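Local atomic coordinates of Xcc_ctr_pt (Xanthomonas campestris pv. campestris, PDB entry 6NJW), a protein that is a class 2 OLD family nuclease whose C-terminal region, the part in this model, carries a Toprim domain and probably cleaves nucleic acid by two-metal catalysis. Residues R95-I98 against N99-D102; N130-T133 against L134-L138; P156-R159 against R160-N164. All coordinates share one frame; numbering follows the deposited sequence.

Contact 1 (R95-I98 against N99-D102); sequences RRLI and NVLD
Arg95 lays the aliphatic part of its side chain across the amide of Asn99, one helical turn further on, with CG 3.9 Å from ND2 of Asn99. With CG anti to the backbone N (chi1 -179°) and two further bends at chi2 and chi3, the arginine chain curls beside the amide, and the guanidinium and amide planes stand 49° apart. Its NH1 is engaged beyond the turn, in a salt bridge with Glu111. Beneath the side chains runs an alpha-helical ladder: Arg95 O takes the N-H of Asn99 at 2.8 Å, Leu97 O that of Leu101, and Ile98 O that of Asp102, while the rung from Val100 N to Arg96 O is stretched to 3.4 Å and weak. Ile98 and Asp102 run alongside each other off the same helix face, so that CG2 of Ile98 comes within 3.7 Å of OD2 of Asp102; the other carboxylate oxygen, OD1, is hydrogen-bonded to His110. On another flank, CD2 of Leu97 meets CG2 of Val100 at 4.1 Å. Arg96 reaches toward the metal-binding region, salt-bridged to Asp84 and hydrogen-bonded to the backbone O of Asp82. Within the Toprim fold, Leu97, Ile98 and Leu101 pack on helix 115-123, Leu97 and Val100 also reach strand 127-130, and Asn99 and Val100 touch helix 62-68.

Contact 2 (N130-T133 against L134-L138); sequences NENT and LEPEL
Thr133, at the N-cap of helix 134-154, meets Pro136 and Glu137 of the first turn through both its backbone and its hydroxyl. Its O accepts the N-H of Glu137 at 3.2 Å, a bond that closes this turn, yet its side chain makes no capping bond. Instead, a chi1 of 50° turns OG1 back over the main chain and sets it beside the CG-CD edge of the Pro136 ring, 3.3 Å from CD of Pro136. Glu137 reaches back to the loop, its CB 3.8 Å from ND2 of Asn132. Asn132 has CG anti to its own N (chi1 -157°), which places the amide alongside the Pro136-Glu137 backbone, while its OD1 takes the N-H of Thr133 at 2.7 Å. Thr133 and Asn130 also touch Asp82, a magnesium ligand, so this turn borders the metal site. The bond from Glu137 N to Thr133 O is the only hydrogen bond across the two segments, and the buried OG1 of Thr133 has no polar partner in the model. OE1 of Glu137 faces OD1 of Asn130 at 3.0 Å, two acceptors whose approach would probably be unfavourable unless the carboxylate is protonated or otherwise screened.

Contact 3 (P156-R159 against R160-N164); sequences PRLR and RETLN
The backbone runs extended through Leu158 and Arg159 (psi 140° and 153°) and then turns into helix 160-171, with Arg159 at the N-cap. The residues flanking this helix start, Leu158 just before the cap and Leu163 in the first turn, touch through their side chains and so form a hydrophobic staple, after a short connection from helix 134-154. The turn itself is closed by main-chain bonds. Arg159 O receives the N-H of Leu163 at 3.0 Å and a weak, bent bond from Thr162 N, whose N-H...O angle is 121°. Two donors thus converge on one carbonyl oxygen.

Leu158 folds its side chain back against the turn. It crosses Thr162 at about a right angle, and CD2 of Leu158 touches CG2 of Thr162 at 4.1 Å. That methyl of Thr162 is anti to the backbone N, so the threonine offers carbon rather than its hydroxyl to the leucine. The small apolar cluster continues onto Leu184 of helix 178-188, which both Leu158 and Thr162 touch, and onto Ile151 of helix 134-154 through Leu158; a platinum ion from phasing is bound nearby. On the exposed flank, Glu161 brings OE1 obliquely toward the guanidinium of Arg159, 4.4 Å from its NE, opposite charges near each other but beyond salt-bridge range. Arg160 bends at chi2 and chi3, so its guanidinium comes over CD1 of Leu163. In the staple itself, Leu163 crosses Leu158 with its CD2 3.9 Å from CB of Leu158.

Overall arrangement
All three contacts are local and follow one another along the chain, neither nesting nor crossing. Contact 1 comes first, inside helix 93-104; it closes no loop, but joins successive turns of a helix beside the Toprim sheet. After helix 115-123 and outermost strand 127-130, contact 2 closes the loop from that strand into helix 134-154, about 22 Å from contact 1 between centres. That helix leads away from the sheet, and contact 3 closes the short link from it to helix 160-171, on the far side of the chain's centre from contact 1. Contacts 1 and 2 border the metal-binding region from different parts of the fold; contact 3 belongs to the distant helical part.

Contact 1 (R95-I98 against N99-D102)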
ATOM      1  N   ARG A  95      13.732  -3.922 -11.054  1.00 49.74           N
ATOM      2  CA  ARG A  95      14.589  -2.743 -11.172  1.00 48.66           C
ATOM      3  C   ARG A  95      14.249  -1.716 -10.099  1.00 45.79           C
ATOM      4  O   ARG A  95      15.145  -1.134  -9.474  1.00 46.20           O
ATOM      5  CB  ARG A  95      14.444  -2.133 -12.571  1.00 51.70           C
ATOM      6  CG  ARG A  95      15.324  -0.903 -12.833  1.00 46.36           C
ATOM      7  CD  ARG A  95      16.805  -1.252 -12.719  1.00 51.94           C
ATOM      8  NE  ARG A  95      17.121  -2.370 -13.597  1.00 52.83           N
ATOM      9  CZ  ARG A  95      18.213  -3.113 -13.510  1.00 59.60           C
ATOM     10  NH1 ARG A  95      19.125  -2.856 -12.580  1.00 54.76           N
ATOM     11  NH2 ARG A  95      18.386  -4.119 -14.362  1.00 60.40           N
ATOM     12  N   ARG A  96      12.954  -1.493  -9.876  1.00 47.11           N
ATOM     13  CA  ARG A  96      12.510  -0.579  -8.831  1.00 49.39           C
ATOM     14  C   ARG A  96      13.115  -0.945  -7.480  1.00 43.31           C
ATOM     15  O   ARG A  96      13.566  -0.065  -6.739  1.00 41.73           O
ATOM     16  CB  ARG A  96      10.981  -0.584  -8.780  1.00 52.46           C
ATOM     17  CG  ARG A  96      10.334   0.297  -7.711  1.00 55.39           C
ATOM     18  CD  ARG A  96       8.830  -0.006  -7.635  1.00 47.13           C
ATOM     19  NE  ARG A  96       8.292  -0.218  -8.980  1.00 54.77           N
ATOM     20  CZ  ARG A  96       7.293  -1.042  -9.282  1.00 54.48           C
ATOM     21  NH1 ARG A  96       6.698  -1.748  -8.332  1.00 47.31           N
ATOM     22  NH2 ARG A  96       6.888  -1.158 -10.542  1.00 56.83           N
ATOM     23  N   LEU A  97      13.182  -2.243  -7.163  1.00 42.79           N
ATOM     24  CA  LEU A  97      13.715  -2.667  -5.874  1.00 45.61           C
ATOM     25  C   LEU A  97      15.238  -2.718  -5.865  1.00 39.85           C
ATOM     26  O   LEU A  97      15.853  -2.468  -4.828  1.00 41.67           O
ATOM     27  CB  LEU A  97      13.146  -4.038  -5.479  1.00 41.55           C
ATOM     28  CG  LEU A  97      11.679  -4.046  -5.047  1.00 44.22           C
ATOM     29  CD1 LEU A  97      11.224  -5.452  -4.644  1.00 43.71           C
ATOM     30  CD2 LEU A  97      11.455  -3.061  -3.910  1.00 44.08           C
ATOM     31  N   ILE A  98      15.875  -3.036  -6.990  1.00 45.95           N
ATOM     32  CA  ILE A  98      17.331  -2.906  -7.040  1.00 44.95           C
ATOM     33  C   ILE A  98      17.737  -1.450  -6.824  1.00 39.09           C
ATOM     34  O   ILE A  98      18.736  -1.158  -6.152  1.00 45.22           O
ATOM     35  CB  ILE A  98      17.874  -3.461  -8.371  1.00 50.17           C
ATOM     36  CG1 ILE A  98      17.756  -4.991  -8.384  1.00 48.25           C
ATOM     37  CG2 ILE A  98      19.329  -3.036  -8.573  1.00 47.80           C
ATOM     38  CD1 ILE A  98      18.086  -5.619  -9.724  1.00 55.34           C
ATOM     39  N   ASN A  99      16.953  -0.519  -7.363  1.00 41.14           N
ATOM     40  CA  ASN A  99      17.274   0.897  -7.203  1.00 41.25           C
ATOM     41  C   ASN A  99      17.270   1.315  -5.737  1.00 44.01           C
ATOM     42  O   ASN A  99      18.129   2.100  -5.311  1.00 42.17           O
ATOM     43  CB  ASN A  99      16.304   1.744  -8.022  1.00 45.21           C
ATOM     44  CG  ASN A  99      16.676   1.772  -9.501  1.00 49.80           C
ATOM     45  OD1 ASN A  99      17.821   1.524  -9.854  1.00 49.45           O
ATOM     46  ND2 ASN A  99      15.703   2.045 -10.361  1.00 49.24           N
ATOM     47  N   VAL A 100      16.340   0.781  -4.932  1.00 43.40           N
ATOM     48  CA  VAL A 100      16.401   1.115  -3.505  1.00 38.09           C
ATOM     49  C   VAL A 100      17.378   0.220  -2.744  1.00 39.65           C
ATOM     50  O   VAL A 100      17.981   0.665  -1.759  1.00 41.62           O
ATOM     51  CB  VAL A 100      15.005   1.102  -2.851  1.00 35.03           C
ATOM     52  CG1 VAL A 100      14.146   2.211  -3.435  1.00 36.12           C
ATOM     53  CG2 VAL A 100      14.315  -0.241  -3.015  1.00 40.07           C
ATOM     54  N   LEU A 101      17.574  -1.036  -3.162  1.00 35.16           N
ATOM     55  CA  LEU A 101      18.530  -1.867  -2.439  1.00 39.57           C
ATOM     56  C   LEU A 101      19.957  -1.361  -2.619  1.00 43.19           C
ATOM     57  O   LEU A 101      20.777  -1.487  -1.701  1.00 44.46           O
ATOM     58  CB  LEU A 101      18.414  -3.325  -2.877  1.00 43.99           C
ATOM     59  CG  LEU A 101      17.186  -4.102  -2.377  1.00 38.80           C
ATOM     60  CD1 LEU A 101      17.014  -5.392  -3.169  1.00 43.65           C
ATOM     61  CD2 LEU A 101      17.275  -4.401  -0.895  1.00 38.77           C
ATOM     62  N   ASP A 102      20.263  -0.767  -3.779  1.00 45.58           N
ATOM     63  CA  ASP A 102      21.567  -0.130  -3.968  1.00 47.61           C
ATOM     64  C   ASP A 102      21.802   0.990  -2.961  1.00 44.65           C
ATOM     65  O   ASP A 102      22.949   1.254  -2.588  1.00 45.59           O
ATOM     66  CB  ASP A 102      21.687   0.426  -5.383  1.00 46.46           C
ATOM     67  CG  ASP A 102      21.877  -0.654  -6.426  1.00 49.04           C
ATOM     68  OD1 ASP A 102      22.209  -1.801  -6.063  1.00 52.09           O
ATOM     69  OD2 ASP A 102      21.677  -0.344  -7.616  1.00 53.91           O
TER

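Contact 2 (N130-T133 against L134-L138)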
ATOM      1  N   ASN A 130       2.954  -6.455  -3.503  1.00 40.54           N
ATOM      2  CA  ASN A 130       1.677  -7.114  -3.696  1.00 45.46           C
ATOM      3  C   ASN A 130       1.637  -7.717  -5.096  1.00 52.24           C
ATOM      4  O   ASN A 130       1.998  -7.056  -6.079  1.00 49.72           O
ATOM      5  CB  ASN A 130       0.539  -6.113  -3.522  1.00 42.79           C
ATOM      6  CG  ASN A 130      -0.823  -6.726  -3.744  1.00 51.86           C
ATOM      7  OD1 ASN A 130      -1.059  -7.881  -3.404  1.00 63.50           O
ATOM      8  ND2 ASN A 130      -1.734  -5.945  -4.322  1.00 62.67           N
ATOM      9  N   GLU A 131       1.162  -8.955  -5.186  1.00 48.35           N
ATOM     10  CA  GLU A 131       1.086  -9.625  -6.478  1.00 61.37           C
ATOM     11  C   GLU A 131      -0.129  -9.192  -7.289  1.00 59.85           C
ATOM     12  O   GLU A 131      -0.198  -9.495  -8.483  1.00 68.04           O
ATOM     13  CB  GLU A 131       1.089 -11.146  -6.293  1.00 62.83           C
ATOM     14  CG  GLU A 131       2.189 -11.648  -5.362  1.00 70.34           C
ATOM     15  CD  GLU A 131       3.569 -11.614  -6.009  1.00 76.29           C
ATOM     16  OE1 GLU A 131       3.669 -12.002  -7.194  1.00 78.25           O
ATOM     17  OE2 GLU A 131       4.551 -11.184  -5.346  1.00 70.86           O
ATOM     18  N   ASN A 132      -1.074  -8.481  -6.687  1.00 60.59           N
ATOM     19  CA  ASN A 132      -2.207  -7.886  -7.380  1.00 65.11           C
ATOM     20  C   ASN A 132      -2.038  -6.368  -7.371  1.00 63.99           C
ATOM     21  O   ASN A 132      -0.973  -5.842  -7.023  1.00 66.56           O
ATOM     22  CB  ASN A 132      -3.516  -8.331  -6.710  1.00 65.02           C
ATOM     23  CG  ASN A 132      -4.723  -8.247  -7.648  1.00 72.50           C
ATOM     24  OD1 ASN A 132      -4.669  -7.589  -8.694  1.00 73.98           O
ATOM     25  ND2 ASN A 132      -5.818  -8.912  -7.275  1.00 70.67           N
ATOM     26  N   THR A 133      -3.091  -5.661  -7.757  1.00 59.05           N
ATOM     27  CA  THR A 133      -3.237  -4.248  -7.447  1.00 56.64           C
ATOM     28  C   THR A 133      -4.337  -4.108  -6.400  1.00 49.58           C
ATOM     29  O   THR A 133      -5.190  -4.981  -6.256  1.00 50.93           O
ATOM     30  CB  THR A 133      -3.566  -3.424  -8.700  1.00 61.63           C
ATOM     31  OG1 THR A 133      -4.655  -4.038  -9.398  1.00 63.23           O
ATOM     32  CG2 THR A 133      -2.348  -3.350  -9.623  1.00 57.32           C
ATOM     33  N   LEU A 134      -4.324  -2.983  -5.683  1.00 55.08           N
ATOM     34  CA  LEU A 134      -5.039  -2.902  -4.408  1.00 47.92           C
ATOM     35  C   LEU A 134      -6.546  -3.077  -4.576  1.00 50.77           C
ATOM     36  O   LEU A 134      -7.161  -3.928  -3.928  1.00 45.83           O
ATOM     37  CB  LEU A 134      -4.733  -1.570  -3.725  1.00 52.81           C
ATOM     38  CG  LEU A 134      -5.428  -1.361  -2.384  1.00 50.22           C
ATOM     39  CD1 LEU A 134      -5.059  -2.480  -1.407  1.00 43.48           C
ATOM     40  CD2 LEU A 134      -5.042  -0.006  -1.821  1.00 47.81           C
ATOM     41  N   GLU A 135      -7.166  -2.260  -5.421  1.00 46.96           N
ATOM     42  CA  GLU A 135      -8.628  -2.261  -5.460  1.00 47.28           C
ATOM     43  C   GLU A 135      -9.218  -3.580  -5.966  1.00 43.57           C
ATOM     44  O   GLU A 135     -10.208  -4.059  -5.398  1.00 45.91           O
ATOM     45  CB  GLU A 135      -9.126  -1.087  -6.303  1.00 47.11           C
ATOM     46  CG  GLU A 135      -8.781   0.284  -5.710  1.00 45.46           C
ATOM     47  CD  GLU A 135      -7.505   0.861  -6.294  1.00 54.80           C
ATOM     48  OE1 GLU A 135      -6.652   0.064  -6.766  1.00 49.09           O
ATOM     49  OE2 GLU A 135      -7.367   2.110  -6.293  1.00 53.74           O
ATOM     50  N   PRO A 136      -8.671  -4.205  -7.016  1.00 49.28           N
ATOM     51  CA  PRO A 136      -9.210  -5.524  -7.397  1.00 50.58           C
ATOM     52  C   PRO A 136      -9.022  -6.572  -6.312  1.00 48.18           C
ATOM     53  O   PRO A 136      -9.920  -7.392  -6.091  1.00 50.52           O
ATOM     54  CB  PRO A 136      -8.432  -5.872  -8.674  1.00 52.03           C
ATOM     55  CG  PRO A 136      -7.936  -4.549  -9.189  1.00 57.09           C
ATOM     56  CD  PRO A 136      -7.642  -3.745  -7.969  1.00 47.78           C
ATOM     57  N   GLU A 137      -7.893  -6.557  -5.604  1.00 56.41           N
ATOM     58  CA  GLU A 137      -7.737  -7.485  -4.483  1.00 53.21           C
ATOM     59  C   GLU A 137      -8.831  -7.273  -3.442  1.00 49.03           C
ATOM     60  O   GLU A 137      -9.477  -8.230  -3.001  1.00 55.94           O
ATOM     61  CB  GLU A 137      -6.352  -7.343  -3.851  1.00 57.20           C
ATOM     62  CG  GLU A 137      -6.304  -7.933  -2.438  1.00 59.02           C
ATOM     63  CD  GLU A 137      -4.950  -8.507  -2.042  1.00 65.31           C
ATOM     64  OE1 GLU A 137      -3.942  -8.235  -2.733  1.00 67.13           O
ATOM     65  OE2 GLU A 137      -4.899  -9.243  -1.023  1.00 66.57           O
ATOM     66  N   LEU A 138      -9.073  -6.020  -3.048  1.00 51.52           N
ATOM     67  CA  LEU A 138     -10.102  -5.768  -2.041  1.00 48.69           C
ATOM     68  C   LEU A 138     -11.480  -6.188  -2.533  1.00 52.35           C
ATOM     69  O   LEU A 138     -12.292  -6.704  -1.758  1.00 53.01           O
ATOM     70  CB  LEU A 138     -10.116  -4.294  -1.649  1.00 45.82           C
ATOM     71  CG  LEU A 138      -8.836  -3.757  -1.017  1.00 48.58           C
ATOM     72  CD1 LEU A 138      -8.977  -2.263  -0.802  1.00 48.86           C
ATOM     73  CD2 LEU A 138      -8.579  -4.483   0.304  1.00 49.47           C
TER

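Contact 3 (P156-R159 against R160-N164)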
ATOM      1  N   PRO A 156     -24.061   8.084  -9.555  1.00 44.67           N
ATOM      2  CA  PRO A 156     -25.456   7.673  -9.366  1.00 57.21           C
ATOM      3  C   PRO A 156     -26.257   7.543 -10.655  1.00 57.37           C
ATOM      4  O   PRO A 156     -27.411   7.100 -10.601  1.00 52.11           O
ATOM      5  CB  PRO A 156     -26.011   8.781  -8.464  1.00 50.40           C
ATOM      6  CG  PRO A 156     -25.230   9.993  -8.860  1.00 53.28           C
ATOM      7  CD  PRO A 156     -23.848   9.506  -9.233  1.00 50.76           C
ATOM      8  N   ARG A 157     -25.681   7.858 -11.811  1.00 56.21           N
ATOM      9  CA  ARG A 157     -26.369   7.718 -13.089  1.00 53.23           C
ATOM     10  C   ARG A 157     -25.636   6.744 -14.016  1.00 50.82           C
ATOM     11  O   ARG A 157     -25.578   6.934 -15.234  1.00 49.19           O
ATOM     12  CB  ARG A 157     -26.558   9.086 -13.741  1.00 49.81           C
ATOM     13  CG  ARG A 157     -27.713   9.902 -13.140  1.00 51.98           C
ATOM     14  CD  ARG A 157     -27.541  11.407 -13.315  1.00 51.78           C
ATOM     15  NE  ARG A 157     -26.357  11.919 -12.622  1.00 61.37           N
ATOM     16  CZ  ARG A 157     -26.356  12.428 -11.389  1.00 65.55           C
ATOM     17  NH1 ARG A 157     -27.489  12.500 -10.693  1.00 55.76           N
ATOM     18  NH2 ARG A 157     -25.216  12.873 -10.849  1.00 52.44           N
ATOM     19  N   LEU A 158     -25.062   5.686 -13.451  1.00 43.30           N
ATOM     20  CA  LEU A 158     -24.459   4.644 -14.269  1.00 48.71           C
ATOM     21  C   LEU A 158     -25.517   3.977 -15.139  1.00 54.62           C
ATOM     22  O   LEU A 158     -26.646   3.737 -14.700  1.00 55.27           O
ATOM     23  CB  LEU A 158     -23.764   3.589 -13.395  1.00 52.30           C
ATOM     24  CG  LEU A 158     -22.403   3.977 -12.803  1.00 55.04           C
ATOM     25  CD1 LEU A 158     -21.883   2.892 -11.880  1.00 45.07           C
ATOM     26  CD2 LEU A 158     -21.390   4.293 -13.918  1.00 45.34           C
ATOM     27  N   ARG A 159     -25.148   3.685 -16.383  1.00 53.01           N
ATOM     28  CA  ARG A 159     -26.051   2.986 -17.283  1.00 55.18           C
ATOM     29  C   ARG A 159     -26.351   1.590 -16.752  1.00 58.79           C
ATOM     30  O   ARG A 159     -25.543   0.984 -16.044  1.00 54.47           O
ATOM     31  CB  ARG A 159     -25.444   2.898 -18.678  1.00 53.26           C
ATOM     32  CG  ARG A 159     -25.269   4.257 -19.330  1.00 52.02           C
ATOM     33  CD  ARG A 159     -24.309   4.175 -20.487  1.00 53.03           C
ATOM     34  NE  ARG A 159     -24.909   3.489 -21.621  1.00 52.81           N
ATOM     35  CZ  ARG A 159     -24.367   3.450 -22.834  1.00 60.45           C
ATOM     36  NH1 ARG A 159     -24.979   2.807 -23.821  1.00 60.04           N
ATOM     37  NH2 ARG A 159     -23.207   4.054 -23.061  1.00 57.51           N
ATOM     38  N   ARG A 160     -27.528   1.077 -17.124  1.00 56.37           N
ATOM     39  CA  ARG A 160     -27.993  -0.193 -16.583  1.00 58.19           C
ATOM     40  C   ARG A 160     -27.025  -1.324 -16.919  1.00 56.00           C
ATOM     41  O   ARG A 160     -26.819  -2.236 -16.111  1.00 58.23           O
ATOM     42  CB  ARG A 160     -29.403  -0.492 -17.106  1.00 66.63           C
ATOM     43  CG  ARG A 160     -29.871  -1.927 -16.907  1.00 67.85           C
ATOM     44  CD  ARG A 160     -30.348  -2.188 -15.470  1.00 76.93           C
ATOM     45  NE  ARG A 160     -30.730  -0.976 -14.740  1.00 83.66           N
ATOM     46  CZ  ARG A 160     -30.792  -0.893 -13.410  1.00 82.93           C
ATOM     47  NH1 ARG A 160     -30.494  -1.950 -12.663  1.00 79.75           N
ATOM     48  NH2 ARG A 160     -31.152   0.243 -12.822  1.00 83.81           N
ATOM     49  N   GLU A 161     -26.400  -1.271 -18.097  1.00 52.36           N
ATOM     50  CA  GLU A 161     -25.408  -2.285 -18.457  1.00 55.25           C
ATOM     51  C   GLU A 161     -24.279  -2.335 -17.435  1.00 57.51           C
ATOM     52  O   GLU A 161     -23.855  -3.419 -17.011  1.00 52.87           O
ATOM     53  CB  GLU A 161     -24.844  -1.997 -19.854  1.00 56.24           C
ATOM     54  CG  GLU A 161     -25.770  -2.396 -21.005  1.00 67.92           C
ATOM     55  CD  GLU A 161     -26.612  -1.236 -21.534  1.00 72.32           C
ATOM     56  OE1 GLU A 161     -26.969  -0.329 -20.741  1.00 73.01           O
ATOM     57  OE2 GLU A 161     -26.912  -1.238 -22.753  1.00 74.29           O
ATOM     58  N   THR A 162     -23.781  -1.166 -17.030  1.00 52.40           N
ATOM     59  CA  THR A 162     -22.668  -1.120 -16.093  1.00 52.77           C
ATOM     60  C   THR A 162     -23.110  -1.559 -14.708  1.00 50.81           C
ATOM     61  O   THR A 162     -22.366  -2.252 -14.005  1.00 51.39           O
ATOM     62  CB  THR A 162     -22.085   0.289 -16.052  1.00 52.20           C
ATOM     63  OG1 THR A 162     -21.592   0.629 -17.351  1.00 51.37           O
ATOM     64  CG2 THR A 162     -20.945   0.368 -15.041  1.00 49.57           C
ATOM     65  N   LEU A 163     -24.314  -1.162 -14.301  1.00 50.05           N
ATOM     66  CA  LEU A 163     -24.868  -1.647 -13.042  1.00 56.63           C
ATOM     67  C   LEU A 163     -24.975  -3.165 -13.035  1.00 56.56           C
ATOM     68  O   LEU A 163     -24.657  -3.811 -12.032  1.00 61.24           O
ATOM     69  CB  LEU A 163     -26.232  -1.009 -12.796  1.00 50.77           C
ATOM     70  CG  LEU A 163     -26.147   0.487 -12.494  1.00 60.55           C
ATOM     71  CD1 LEU A 163     -27.529   1.105 -12.335  1.00 62.65           C
ATOM     72  CD2 LEU A 163     -25.301   0.705 -11.243  1.00 61.80           C
ATOM     73  N   ASN A 164     -25.413  -3.755 -14.150  1.00 56.19           N
ATOM     74  CA  ASN A 164     -25.535  -5.208 -14.218  1.00 59.93           C
ATOM     75  C   ASN A 164     -24.176  -5.882 -14.117  1.00 58.73           C
ATOM     76  O   ASN A 164     -24.035  -6.908 -13.445  1.00 59.54           O
ATOM     77  CB  ASN A 164     -26.236  -5.628 -15.512  1.00 58.43           C
ATOM     78  CG  ASN A 164     -27.705  -5.290 -15.505  1.00 61.06           C
ATOM     79  OD1 ASN A 164     -28.318  -5.176 -14.445  1.00 67.85           O
ATOM     80  ND2 ASN A 164     -28.282  -5.117 -16.690  1.00 66.05           N
TER